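Local atomic coordinates of uncharacterized protein (Leishmania major, PDB entry 2B4W), a protein that is of unknown function but probably adopts a beta-propeller fold related to that of glycoside hydrolases of the beta-fructosidase clan. Residues A[17-22]-A[251-256]; A[21-26]-A[68-73]; A[26-31]-A[49-54]; A[30-35]-A[263-268]; A[245-250]-A[281-286]. All coordinates share one frame; numbering follows the deposited sequence.

Interaction 1: residues A[17-22]-A[251-256]; sequences SVLLTF and PPCEPK
The puckered pyrrolidine ring of Pro251 is the one ring at this contact, and its three methylene carbons are divided among three consecutive residues of strand 16-23. CD lies 3.3 Å from Ser17 OG and 3.6 Å from Val18 O. CG rests against the Val18 backbone, 3.7 Å from its carbonyl carbon C, while CB comes within 4.0 Å of Leu19 CG. Leu19 CG is anti to its carbonyl carbon (chi1 -70°), which sets CG beside the proline ring. The side chains of Leu19 and Pro251 slide past each other in opposite directions. Beyond the ring, Leu19 CD1 reaches Cys253, 3.9 Å from CB and equally far from SG. No hydrogen bond links the two segments, and the peptide nitrogen of Pro251 carries no hydrogen to offer. The polar end of Ser17 is satisfied by a hydrogen bond from OG to Cys249 O, two residues ahead of the proline. Val18 points away from Pro251; its side chain touches Asp69 and Arg290, and its backbone bonds to Arg290. The buried area is modest, 222 Å² for both sides together, and none of the touching residues is fully buried. The arrangement is apolar packing of a proline-rich connection against a strand: the irregular chain between strands 238-245 and 264-271 lies over strand 16-23 of the large mixed sheet, in a protein whose family points to a beta-propeller.

Interaction 2: residues A[21-26]-A[68-73]; sequences TFKGVD and KDEFTA
Phe22 and Phe71 lie side by side and point the same way, from one face of the sheet, while Thr21, Lys23, Glu70 and Thr72 leave from the other. Between the two aromatic residues the touch is from ring to stem: Phe22 CD2 is 3.8 Å from Phe71 CB. The Phe22 ring also meets Phe63 edge to face. On the polar face Lys23 and Glu70 cross obliquely. The lysine aliphatic chain lies against the carboxylate, with Lys23 CD 3.6 Å from Glu70 CD, whereas Lys23 NZ stops 4.1 Å from Glu70 OE1, beyond a salt bridge although the opposite charges should still attract. Thr21 OG1 comes within 3.5 Å of Glu70 CB and makes a weak hydrogen bond to Asp69 O. The carboxylate of Asp69 turns away to a salt bridge with Arg290.

This side-chain order follows from the backbone ladder. Thr21 N donates to Asp69 O at 2.9 Å and Thr21 O accepts from Phe71 N; Lys23 N then donates to Phe71 O, and Lys23 O accepts from Ala73 N at 2.9 Å. Thr21 and Lys23 thus each bond to the residues before and after their partners, Glu70 and Thr72. Beyond the last rung, Val25 CG1 packs on Ala73 CB. Such alternation, with strand directions 24° apart, is the pattern of a parallel beta ladder; strand 70-73 is also paired antiparallel with strand 59-67, in a mixed sheet.

Interaction 3: residues A[26-31]-A[49-54]; sequences DGYDVY and VEKRDI
Asp29 and Arg52 form a salt bridge whose straightest part runs from Arg52 NE to Asp29 OD2 at 2.9 Å. OD2 uses its syn lone pair and lies almost in the guanidinium plane, and the carboxylate is turned only 27° from that plane. Asp29 OD1 adds weak bonds to NE and NH2, so both carboxylate oxygens are engaged along one guanidinium edge. The second strong link joins Tyr31 OH to Glu50 OE1 at 2.6 Å. Here the hydroxyl approaches from above the carboxylate plane, 44° out of it, although OE1 lies at the edge of the tyrosine ring. Lys256 NZ makes a salt bridge to the same OE1, which is thus shared by the tyrosine hydroxyl and the lysine.

Asp29 and Glu50 are a hydrogen-bonded pair of an antiparallel ladder joining strands 29-31 and 42-50: Asp29 N donates to Glu50 O at 2.8 Å and Glu50 N to Asp29 O at 3.1 Å. The next pair, Val30 with Val49, is non-hydrogen-bonded. As the chains part, a water bridges them by donating to Gly27 O and accepting from the backbone N of Arg52, the second residue of a type I turn from Lys51 to Ile54.

Outermost, Tyr28 and Val49 cross at about a right angle, with Tyr28 CB 3.5 Å from Val49 CG1. Farther along the tyrosine, its CD2 reaches Lys51 N at 3.6 Å.

Interaction 4: residues A[30-35]-A[263-268]; sequences VYNCSV and CVFASG
Cys33 O is approached by Ser267, whose OG lies 3.1 Å away, and by a water at 2.8 Å. The same water lies 3.0 Å from Ala266 O, within bonding distance of both carbonyls, although both bonds need not be made at once; it sits between the chain after strand 29-31 and strand 264-271. At this point the strand forms a classic beta bulge: Ser267 and Gly268 together face Tyr280 of strand 277-283. Every touching residue is buried, and the contact lies about 6 Å, centre to centre, from the middle of the chain. The family relationship suggests, separately, that the surrounding fold is a beta-propeller.

One carboxylate outside the two segments, Glu288, bonds to both: OE2 is hydrogen-bonded to Ser267 OG and OE1 to Cys33 N. Ser267 OG stands anti to its own carbonyl carbon (chi1 -58°), the rotation that sets it beside Cys33 O, and Ser267 CB also packs 3.7 Å from Ser34 O.

Asn32 and Phe265 make the other half of the contact. Their side chains cross at about a right angle, with amide and ring planes 28° apart and Asn32 ND2 over one face of the Phe265 ring, offset toward the rim. The nearest approach is Asn32 CG to Phe265 CD1 at 3.3 Å. The Asn32 amide is also held from outside, by ND2 bonding to Asp83 OD1. Val35 comes last. Its CG2, anti to the backbone N, settles on the bare backbone of Gly268, 3.9 Å from CA.

Interaction 5: residues A[245-250]-A[281-286]; sequences GTKSCY and SGVGDS
Tyr250 and Val283 meet through a CH-pi contact: Val283 CG2 stands over one face of the ring, offset toward the rim, 4.2 Å from the centroid and 22° off its normal. The other branch of the valine serves Lys247, whose CD packs 3.8 Å from Val283 CG1, the two side chains crossing at about a right angle. At the far end of the ring Tyr250 OH lies 3.2 Å from Ser281 CB, a contact with carbon and not a bond to the serine hydroxyl.

One residue of strand 223-231 positions both polar ends: Asn226 bonds to both, OD1 to Tyr250 OH and ND2 to Ser281 OG. Lys247 curls through bends at chi2 and chi4, and its NZ bonds to Cys253 O. The 3-10 turn 247-249 sets up Lys247 and Tyr250, closed by Cys249 N donating to Thr246 O at 3.0 Å.

The turn packs against helix 3-11, where Phe8 touches Thr246 and Cys249. Strand 277-283 pairs antiparallel with strand 264-271, whose Val264 touches both Tyr250 and Ser281.

Each of the five contacts has at least one segment on the large mixed sheet. Interactions 1 and 2 share Thr21 and Phe22 on strand 16-23, with centres about 13 Å apart; interactions 3 and 4 share Val30 and Tyr31. Phe22 joins the pairs, its CZ lying 3.7 Å from Val30 CG1. Lys256 at the end of interaction 1 reaches interaction 3 through NZ to Glu50 OE1 at 3.0 Å. Interactions 1 and 5 follow one another along the 245-256 chain, centres about 7 Å apart. Strand pairing links interactions 4 and 5, with Gly282 N 2.8 Å from Phe265 O. No active site is established for this protein.

Interaction 1: residues A[17-22]-A[251-256]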
# COMPACT_ATOMS: atom_id res chain seq x y z
N SER A 17 17.67 0.62 7.42
CA SER A 17 16.57 1.40 7.99
C SER A 17 16.82 2.88 7.75
O SER A 17 17.79 3.48 8.23
CB SER A 17 16.42 1.05 9.47
OG SER A 17 15.44 1.81 10.12
N VAL A 18 15.94 3.48 6.94
CA VAL A 18 16.07 4.86 6.53
C VAL A 18 14.68 5.51 6.46
O VAL A 18 13.68 4.78 6.45
CB VAL A 18 16.72 5.08 5.15
CG1 VAL A 18 18.11 4.45 5.04
CG2 VAL A 18 15.81 4.51 4.06
N LEU A 19 14.74 6.84 6.41
CA LEU A 19 13.55 7.64 6.10
C LEU A 19 13.78 8.29 4.74
O LEU A 19 14.89 8.77 4.47
CB LEU A 19 13.24 8.67 7.18
CG LEU A 19 12.75 8.10 8.52
CD1 LEU A 19 12.56 9.23 9.52
CD2 LEU A 19 11.48 7.28 8.35
N LEU A 20 12.75 8.27 3.90
CA LEU A 20 12.90 8.92 2.61
C LEU A 20 13.01 10.43 2.84
O LEU A 20 12.44 10.94 3.80
CB LEU A 20 11.74 8.66 1.65
CG LEU A 20 11.35 7.21 1.39
CD1 LEU A 20 10.60 7.04 0.08
CD2 LEU A 20 12.59 6.33 1.42
N THR A 21 13.72 11.09 1.95
CA THR A 21 13.79 12.55 1.95
C THR A 21 13.02 13.00 0.71
O THR A 21 13.17 12.39 -0.36
CB THR A 21 15.19 13.18 1.92
OG1 THR A 21 15.84 12.86 0.69
CG2 THR A 21 16.05 12.65 3.05
N PHE A 22 12.17 14.01 0.85
CA PHE A 22 11.35 14.52 -0.24
C PHE A 22 11.68 16.01 -0.45
O PHE A 22 11.84 16.69 0.55
CB PHE A 22 9.85 14.36 0.00
CG PHE A 22 9.40 12.91 0.09
CD1 PHE A 22 9.41 12.23 1.30
CD2 PHE A 22 8.98 12.25 -1.04
CE1 PHE A 22 8.99 10.92 1.34
CE2 PHE A 22 8.55 10.94 -0.99
CZ PHE A 22 8.56 10.26 0.20
N PRO A 251 13.89 4.72 11.40
CA PRO A 251 14.48 5.74 12.27
C PRO A 251 13.42 6.52 13.04
O PRO A 251 12.24 6.63 12.71
CB PRO A 251 15.22 6.66 11.30
CG PRO A 251 15.48 5.82 10.09
CD PRO A 251 14.32 4.87 10.01
N PRO A 252 13.87 7.05 14.17
CA PRO A 252 13.01 7.88 15.01
C PRO A 252 12.52 9.12 14.26
O PRO A 252 13.24 9.77 13.50
CB PRO A 252 13.94 8.31 16.15
CG PRO A 252 15.32 8.10 15.62
CD PRO A 252 15.22 6.88 14.74
N CYS A 253 11.25 9.43 14.48
CA CYS A 253 10.60 10.60 13.92
C CYS A 253 9.29 10.85 14.68
O CYS A 253 8.69 9.93 15.21
CB CYS A 253 10.34 10.45 12.43
SG CYS A 253 9.52 8.91 11.95
N GLU A 254 8.87 12.12 14.71
CA GLU A 254 7.61 12.48 15.37
C GLU A 254 6.37 12.10 14.59
O GLU A 254 6.16 12.44 13.42
CB GLU A 254 7.61 14.00 15.62
CG GLU A 254 8.87 14.44 16.35
CD GLU A 254 8.96 13.84 17.74
OE1 GLU A 254 8.00 14.06 18.50
OE2 GLU A 254 9.97 13.17 18.05
N PRO A 255 5.44 11.38 15.22
CA PRO A 255 4.21 11.08 14.47
C PRO A 255 3.40 12.36 14.24
O PRO A 255 3.76 13.45 14.69
CB PRO A 255 3.47 10.10 15.37
CG PRO A 255 4.01 10.34 16.74
CD PRO A 255 5.42 10.83 16.57
N LYS A 256 2.30 12.19 13.52
CA LYS A 256 1.40 13.31 13.28
C LYS A 256 0.90 13.77 14.66
O LYS A 256 0.89 14.95 14.99
CB LYS A 256 0.22 12.95 12.39
CG LYS A 256 -0.51 14.15 11.81
CD LYS A 256 -1.52 13.73 10.77
CE LYS A 256 -2.15 14.93 10.06
NZ LYS A 256 -1.24 15.63 9.13

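Interaction 2: residues A[21-26]-A[68-73]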
# COMPACT_ATOMS: atom_id res chain seq x y z
N THR A 21 13.72 11.09 1.95
CA THR A 21 13.79 12.55 1.95
C THR A 21 13.02 13.00 0.71
O THR A 21 13.17 12.39 -0.36
CB THR A 21 15.19 13.18 1.92
OG1 THR A 21 15.84 12.86 0.69
CG2 THR A 21 16.05 12.65 3.05
N PHE A 22 12.17 14.01 0.85
CA PHE A 22 11.35 14.52 -0.24
C PHE A 22 11.68 16.01 -0.45
O PHE A 22 11.84 16.69 0.55
CB PHE A 22 9.85 14.36 0.00
CG PHE A 22 9.40 12.91 0.09
CD1 PHE A 22 9.41 12.23 1.30
CD2 PHE A 22 8.98 12.25 -1.04
CE1 PHE A 22 8.99 10.92 1.34
CE2 PHE A 22 8.55 10.94 -0.99
CZ PHE A 22 8.56 10.26 0.20
N LYS A 23 11.78 16.44 -1.70
CA LYS A 23 12.09 17.79 -2.13
C LYS A 23 11.03 18.35 -3.05
O LYS A 23 10.37 17.65 -3.81
CB LYS A 23 13.45 17.87 -2.82
CG LYS A 23 14.64 17.55 -1.95
CD LYS A 23 15.82 17.10 -2.81
CE LYS A 23 17.04 17.95 -2.50
NZ LYS A 23 17.35 17.92 -1.03
N GLY A 24 10.91 19.66 -2.95
CA GLY A 24 9.92 20.42 -3.67
C GLY A 24 8.60 20.44 -2.91
O GLY A 24 7.58 20.90 -3.43
N VAL A 25 8.54 19.93 -1.68
CA VAL A 25 7.27 20.11 -0.94
C VAL A 25 7.56 20.59 0.47
O VAL A 25 6.98 20.10 1.44
CB VAL A 25 6.43 18.82 -0.89
CG1 VAL A 25 6.13 18.33 -2.30
CG2 VAL A 25 7.13 17.75 -0.07
N ASP A 26 8.47 21.56 0.57
CA ASP A 26 8.85 22.13 1.86
C ASP A 26 7.65 22.57 2.67
O ASP A 26 6.70 23.17 2.17
CB ASP A 26 9.81 23.29 1.59
CG ASP A 26 11.14 22.82 1.04
OD1 ASP A 26 11.46 21.61 1.11
OD2 ASP A 26 11.88 23.69 0.53
N LYS A 68 19.70 8.39 -3.72
CA LYS A 68 19.36 7.22 -2.91
C LYS A 68 18.37 7.63 -1.82
O LYS A 68 18.73 8.50 -1.02
CB LYS A 68 20.62 6.60 -2.29
CG LYS A 68 20.39 5.19 -1.75
CD LYS A 68 21.18 4.92 -0.49
CE LYS A 68 21.10 3.48 -0.02
NZ LYS A 68 22.16 3.13 0.97
N ASP A 69 17.17 7.06 -1.80
CA ASP A 69 16.10 7.41 -0.86
C ASP A 69 15.76 8.90 -0.86
O ASP A 69 15.28 9.48 0.11
CB ASP A 69 16.46 6.90 0.54
CG ASP A 69 16.71 5.40 0.55
OD1 ASP A 69 15.87 4.62 0.05
OD2 ASP A 69 17.75 4.96 1.09
N GLU A 70 15.95 9.55 -2.01
CA GLU A 70 15.62 10.93 -2.27
C GLU A 70 14.74 11.08 -3.51
O GLU A 70 15.00 10.61 -4.62
CB GLU A 70 16.86 11.80 -2.46
CG GLU A 70 16.48 13.25 -2.81
CD GLU A 70 17.72 14.02 -3.23
OE1 GLU A 70 18.61 14.21 -2.37
OE2 GLU A 70 17.85 14.42 -4.40
N PHE A 71 13.64 11.79 -3.31
CA PHE A 71 12.53 11.93 -4.24
C PHE A 71 12.12 13.37 -4.42
O PHE A 71 11.84 14.10 -3.46
CB PHE A 71 11.36 11.06 -3.72
CG PHE A 71 11.61 9.57 -3.99
CD1 PHE A 71 11.20 9.04 -5.20
CD2 PHE A 71 12.21 8.77 -3.05
CE1 PHE A 71 11.43 7.70 -5.47
CE2 PHE A 71 12.44 7.43 -3.30
CZ PHE A 71 12.04 6.91 -4.51
N THR A 72 12.07 13.82 -5.68
CA THR A 72 11.67 15.21 -5.93
C THR A 72 10.33 15.30 -6.65
O THR A 72 10.02 14.60 -7.61
CB THR A 72 12.72 15.98 -6.74
OG1 THR A 72 13.93 16.09 -6.00
CG2 THR A 72 12.30 17.41 -6.97
N ALA A 73 9.50 16.21 -6.15
CA ALA A 73 8.15 16.29 -6.69
C ALA A 73 8.20 16.66 -8.16
O ALA A 73 9.04 17.49 -8.54
CB ALA A 73 7.35 17.30 -5.87

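Interaction 3: residues A[26-31]-A[49-54]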
# COMPACT_ATOMS: atom_id res chain seq x y z
N ASP A 26 8.47 21.56 0.57
CA ASP A 26 8.85 22.13 1.86
C ASP A 26 7.65 22.57 2.67
O ASP A 26 6.70 23.17 2.17
CB ASP A 26 9.81 23.29 1.59
CG ASP A 26 11.14 22.82 1.04
OD1 ASP A 26 11.46 21.61 1.11
OD2 ASP A 26 11.88 23.69 0.53
N GLY A 27 7.58 22.29 3.97
CA GLY A 27 6.44 22.77 4.74
C GLY A 27 5.41 21.68 4.96
O GLY A 27 4.60 21.78 5.89
N TYR A 28 5.47 20.67 4.09
CA TYR A 28 4.56 19.54 4.15
C TYR A 28 5.19 18.25 4.65
O TYR A 28 6.38 18.00 4.53
CB TYR A 28 3.96 19.25 2.77
CG TYR A 28 2.99 20.27 2.27
CD1 TYR A 28 3.47 21.42 1.64
CD2 TYR A 28 1.62 20.10 2.42
CE1 TYR A 28 2.57 22.36 1.17
CE2 TYR A 28 0.72 21.05 1.95
CZ TYR A 28 1.21 22.17 1.34
OH TYR A 28 0.33 23.12 0.85
N ASP A 29 4.32 17.40 5.21
CA ASP A 29 4.65 16.01 5.46
C ASP A 29 4.33 15.24 4.17
O ASP A 29 3.45 15.65 3.40
CB ASP A 29 3.84 15.41 6.60
CG ASP A 29 4.34 15.75 7.98
OD1 ASP A 29 5.50 16.18 8.09
OD2 ASP A 29 3.57 15.60 8.95
N VAL A 30 5.03 14.15 3.97
CA VAL A 30 4.79 13.22 2.88
C VAL A 30 4.78 11.82 3.48
O VAL A 30 5.75 11.48 4.16
CB VAL A 30 5.87 13.28 1.79
CG1 VAL A 30 5.52 12.24 0.72
CG2 VAL A 30 5.98 14.67 1.20
N TYR A 31 3.72 11.06 3.28
CA TYR A 31 3.58 9.78 3.97
C TYR A 31 2.59 8.92 3.19
O TYR A 31 2.18 9.39 2.14
CB TYR A 31 3.18 9.97 5.41
CG TYR A 31 1.86 10.60 5.72
CD1 TYR A 31 1.64 11.98 5.64
CD2 TYR A 31 0.80 9.81 6.12
CE1 TYR A 31 0.40 12.49 5.95
CE2 TYR A 31 -0.44 10.30 6.43
CZ TYR A 31 -0.64 11.67 6.33
OH TYR A 31 -1.88 12.17 6.64
N VAL A 49 0.59 14.15 0.55
CA VAL A 49 1.12 15.43 0.96
C VAL A 49 0.09 16.23 1.76
O VAL A 49 -0.99 16.61 1.32
CB VAL A 49 1.60 16.23 -0.26
CG1 VAL A 49 2.41 17.44 0.18
CG2 VAL A 49 2.42 15.30 -1.15
N GLU A 50 0.47 16.50 3.00
CA GLU A 50 -0.40 17.16 3.96
C GLU A 50 0.45 17.82 5.03
O GLU A 50 1.49 17.32 5.45
CB GLU A 50 -1.39 16.14 4.48
CG GLU A 50 -2.34 16.60 5.58
CD GLU A 50 -3.23 15.44 6.01
OE1 GLU A 50 -2.79 14.62 6.82
OE2 GLU A 50 -4.37 15.33 5.53
N LYS A 51 -0.04 18.98 5.44
CA LYS A 51 0.41 19.77 6.58
C LYS A 51 0.30 18.98 7.86
O LYS A 51 -0.70 18.32 8.15
CB LYS A 51 -0.43 21.05 6.66
CG LYS A 51 0.29 22.26 6.08
CD LYS A 51 -0.31 23.60 6.45
CE LYS A 51 -0.62 23.87 7.90
NZ LYS A 51 0.00 25.07 8.53
N ARG A 52 1.36 19.00 8.67
CA ARG A 52 1.31 18.17 9.84
C ARG A 52 0.23 18.60 10.84
O ARG A 52 -0.35 17.75 11.54
CB ARG A 52 2.65 18.11 10.60
CG ARG A 52 2.50 16.93 11.56
CD ARG A 52 3.75 16.59 12.31
NE ARG A 52 4.88 16.24 11.47
CZ ARG A 52 6.13 16.18 11.90
NH1 ARG A 52 6.41 16.44 13.17
NH2 ARG A 52 7.08 15.86 11.03
N ASP A 53 -0.04 19.90 10.91
CA ASP A 53 -1.01 20.32 11.93
C ASP A 53 -2.44 20.39 11.44
O ASP A 53 -3.24 21.12 12.02
CB ASP A 53 -0.62 21.70 12.48
CG ASP A 53 -0.44 22.69 11.35
OD1 ASP A 53 -0.86 22.34 10.23
OD2 ASP A 53 0.09 23.79 11.58
N ILE A 54 -2.81 19.64 10.41
CA ILE A 54 -4.23 19.59 10.03
C ILE A 54 -4.59 18.23 9.46
O ILE A 54 -3.74 17.53 8.91
CB ILE A 54 -4.54 20.73 9.04
CG1 ILE A 54 -5.62 20.45 8.01
CG2 ILE A 54 -3.26 21.16 8.34
CD1 ILE A 54 -6.59 21.57 7.73
O HOH W 1 3.90 20.43 8.11

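Interaction 4: residues A[30-35]-A[263-268]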
# COMPACT_ATOMS: atom_id res chain seq x y z
N VAL A 30 5.03 14.15 3.97
CA VAL A 30 4.79 13.22 2.88
C VAL A 30 4.78 11.82 3.48
O VAL A 30 5.75 11.48 4.16
CB VAL A 30 5.87 13.28 1.79
CG1 VAL A 30 5.52 12.24 0.72
CG2 VAL A 30 5.98 14.67 1.20
N TYR A 31 3.72 11.06 3.28
CA TYR A 31 3.58 9.78 3.97
C TYR A 31 2.59 8.92 3.19
O TYR A 31 2.18 9.39 2.14
CB TYR A 31 3.18 9.97 5.41
CG TYR A 31 1.86 10.60 5.72
CD1 TYR A 31 1.64 11.98 5.64
CD2 TYR A 31 0.80 9.81 6.12
CE1 TYR A 31 0.40 12.49 5.95
CE2 TYR A 31 -0.44 10.30 6.43
CZ TYR A 31 -0.64 11.67 6.33
OH TYR A 31 -1.88 12.17 6.64
N ASN A 32 2.31 7.75 3.71
CA ASN A 32 1.50 6.70 3.12
C ASN A 32 1.59 6.72 1.60
O ASN A 32 0.63 6.93 0.86
CB ASN A 32 0.06 6.85 3.60
CG ASN A 32 -0.06 6.63 5.10
OD1 ASN A 32 0.89 6.27 5.79
ND2 ASN A 32 -1.27 6.85 5.60
N CYS A 33 2.80 6.50 1.12
CA CYS A 33 3.09 6.55 -0.32
C CYS A 33 2.53 5.33 -1.02
O CYS A 33 2.15 4.34 -0.38
CB CYS A 33 4.59 6.63 -0.50
SG CYS A 33 5.30 8.22 0.06
N SER A 34 2.51 5.38 -2.35
CA SER A 34 2.32 4.15 -3.11
C SER A 34 3.57 3.29 -2.99
O SER A 34 4.61 3.73 -2.49
CB SER A 34 2.06 4.40 -4.59
OG SER A 34 3.11 5.09 -5.19
N VAL A 35 3.50 2.06 -3.50
CA VAL A 35 4.80 1.36 -3.63
C VAL A 35 5.62 2.08 -4.66
O VAL A 35 5.07 2.67 -5.61
CB VAL A 35 4.59 -0.11 -4.02
CG1 VAL A 35 3.95 -0.18 -5.38
CG2 VAL A 35 5.91 -0.85 -4.01
N CYS A 263 2.42 3.49 15.04
CA CYS A 263 1.76 3.32 13.76
C CYS A 263 2.67 3.30 12.53
O CYS A 263 3.39 4.27 12.32
CB CYS A 263 0.76 4.48 13.55
SG CYS A 263 -0.07 4.50 11.94
N VAL A 264 2.63 2.25 11.70
CA VAL A 264 3.21 2.28 10.37
C VAL A 264 2.21 1.70 9.36
O VAL A 264 1.54 0.72 9.64
CB VAL A 264 4.52 1.49 10.18
CG1 VAL A 264 5.70 2.24 10.78
CG2 VAL A 264 4.34 0.10 10.76
N PHE A 265 2.11 2.33 8.20
CA PHE A 265 1.06 1.94 7.25
C PHE A 265 1.70 1.60 5.92
O PHE A 265 2.19 2.53 5.27
CB PHE A 265 0.13 3.14 7.18
CG PHE A 265 -1.03 3.06 6.22
CD1 PHE A 265 -0.85 3.40 4.88
CD2 PHE A 265 -2.28 2.66 6.65
CE1 PHE A 265 -1.91 3.33 4.00
CE2 PHE A 265 -3.35 2.59 5.76
CZ PHE A 265 -3.17 2.93 4.43
N ALA A 266 1.71 0.32 5.62
CA ALA A 266 2.44 -0.29 4.52
C ALA A 266 2.19 0.37 3.17
O ALA A 266 1.07 0.71 2.79
CB ALA A 266 2.08 -1.78 4.41
N SER A 267 3.27 0.55 2.43
CA SER A 267 3.18 1.07 1.06
C SER A 267 3.31 -0.08 0.05
O SER A 267 2.44 -0.30 -0.78
CB SER A 267 4.23 2.13 0.81
OG SER A 267 4.09 3.20 1.73
N GLY A 268 4.40 -0.82 0.17
CA GLY A 268 4.60 -2.08 -0.56
C GLY A 268 6.04 -2.54 -0.49
O GLY A 268 6.93 -1.90 0.09
O HOH W 2 1.37 3.62 2.16

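Interaction 5: residues A[245-250]-A[281-286]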
# COMPACT_ATOMS: atom_id res chain seq x y z
N GLY A 245 7.13 -5.41 9.94
CA GLY A 245 7.57 -4.12 10.35
C GLY A 245 6.70 -3.46 11.40
O GLY A 245 5.50 -3.67 11.54
N THR A 246 7.35 -2.60 12.16
CA THR A 246 6.76 -1.68 13.11
C THR A 246 7.56 -0.38 13.07
O THR A 246 8.59 -0.28 12.39
CB THR A 246 6.80 -2.21 14.55
OG1 THR A 246 8.18 -2.45 14.85
CG2 THR A 246 6.10 -3.55 14.73
N LYS A 247 7.07 0.58 13.82
CA LYS A 247 7.59 1.92 14.04
C LYS A 247 9.06 1.91 14.44
O LYS A 247 9.87 2.71 13.97
CB LYS A 247 6.80 2.64 15.15
CG LYS A 247 6.46 4.09 15.06
CD LYS A 247 7.37 4.96 14.25
CE LYS A 247 7.12 6.44 14.58
NZ LYS A 247 8.34 6.99 15.21
N SER A 248 9.41 1.00 15.36
CA SER A 248 10.78 0.96 15.86
C SER A 248 11.77 0.42 14.84
O SER A 248 12.98 0.43 15.12
CB SER A 248 10.87 0.07 17.10
OG SER A 248 10.38 -1.21 16.71
N CYS A 249 11.28 -0.08 13.72
CA CYS A 249 12.12 -0.62 12.66
C CYS A 249 12.77 0.44 11.79
O CYS A 249 13.78 0.20 11.13
CB CYS A 249 11.27 -1.48 11.71
SG CYS A 249 10.81 -3.05 12.43
N TYR A 250 12.13 1.60 11.78
CA TYR A 250 12.45 2.79 11.02
C TYR A 250 13.10 3.82 11.94
O TYR A 250 12.85 3.78 13.14
CB TYR A 250 11.18 3.39 10.39
CG TYR A 250 10.44 2.38 9.53
CD1 TYR A 250 9.56 1.45 10.06
CD2 TYR A 250 10.64 2.37 8.15
CE1 TYR A 250 8.89 0.52 9.28
CE2 TYR A 250 9.97 1.46 7.36
CZ TYR A 250 9.11 0.54 7.91
OH TYR A 250 8.45 -0.36 7.08
N SER A 281 7.03 2.18 3.73
CA SER A 281 5.90 2.35 4.62
C SER A 281 5.70 3.81 5.02
O SER A 281 6.67 4.54 5.14
CB SER A 281 6.12 1.56 5.92
OG SER A 281 4.91 1.41 6.65
N GLY A 282 4.42 4.14 5.23
CA GLY A 282 4.13 5.39 5.93
C GLY A 282 4.54 5.17 7.39
O GLY A 282 4.38 4.06 7.90
N VAL A 283 5.08 6.21 8.01
CA VAL A 283 5.58 6.17 9.37
C VAL A 283 4.92 7.26 10.22
O VAL A 283 5.05 8.45 9.90
CB VAL A 283 7.11 6.35 9.34
CG1 VAL A 283 7.64 6.44 10.76
CG2 VAL A 283 7.77 5.20 8.58
N GLY A 284 4.22 6.90 11.29
CA GLY A 284 3.61 7.89 12.19
C GLY A 284 2.65 8.87 11.55
O GLY A 284 2.35 9.90 12.17
N ASP A 285 2.15 8.60 10.36
CA ASP A 285 1.31 9.47 9.55
C ASP A 285 2.02 10.80 9.28
O ASP A 285 1.37 11.82 9.06
CB ASP A 285 -0.07 9.74 10.14
CG ASP A 285 -1.10 8.70 9.71
OD1 ASP A 285 -0.73 7.60 9.24
OD2 ASP A 285 -2.31 8.96 9.83
N SER A 286 3.35 10.77 9.30
CA SER A 286 4.13 11.97 9.01
C SER A 286 5.33 11.81 8.09
O SER A 286 5.78 12.81 7.49
CB SER A 286 4.66 12.50 10.36
OG SER A 286 5.58 11.60 10.96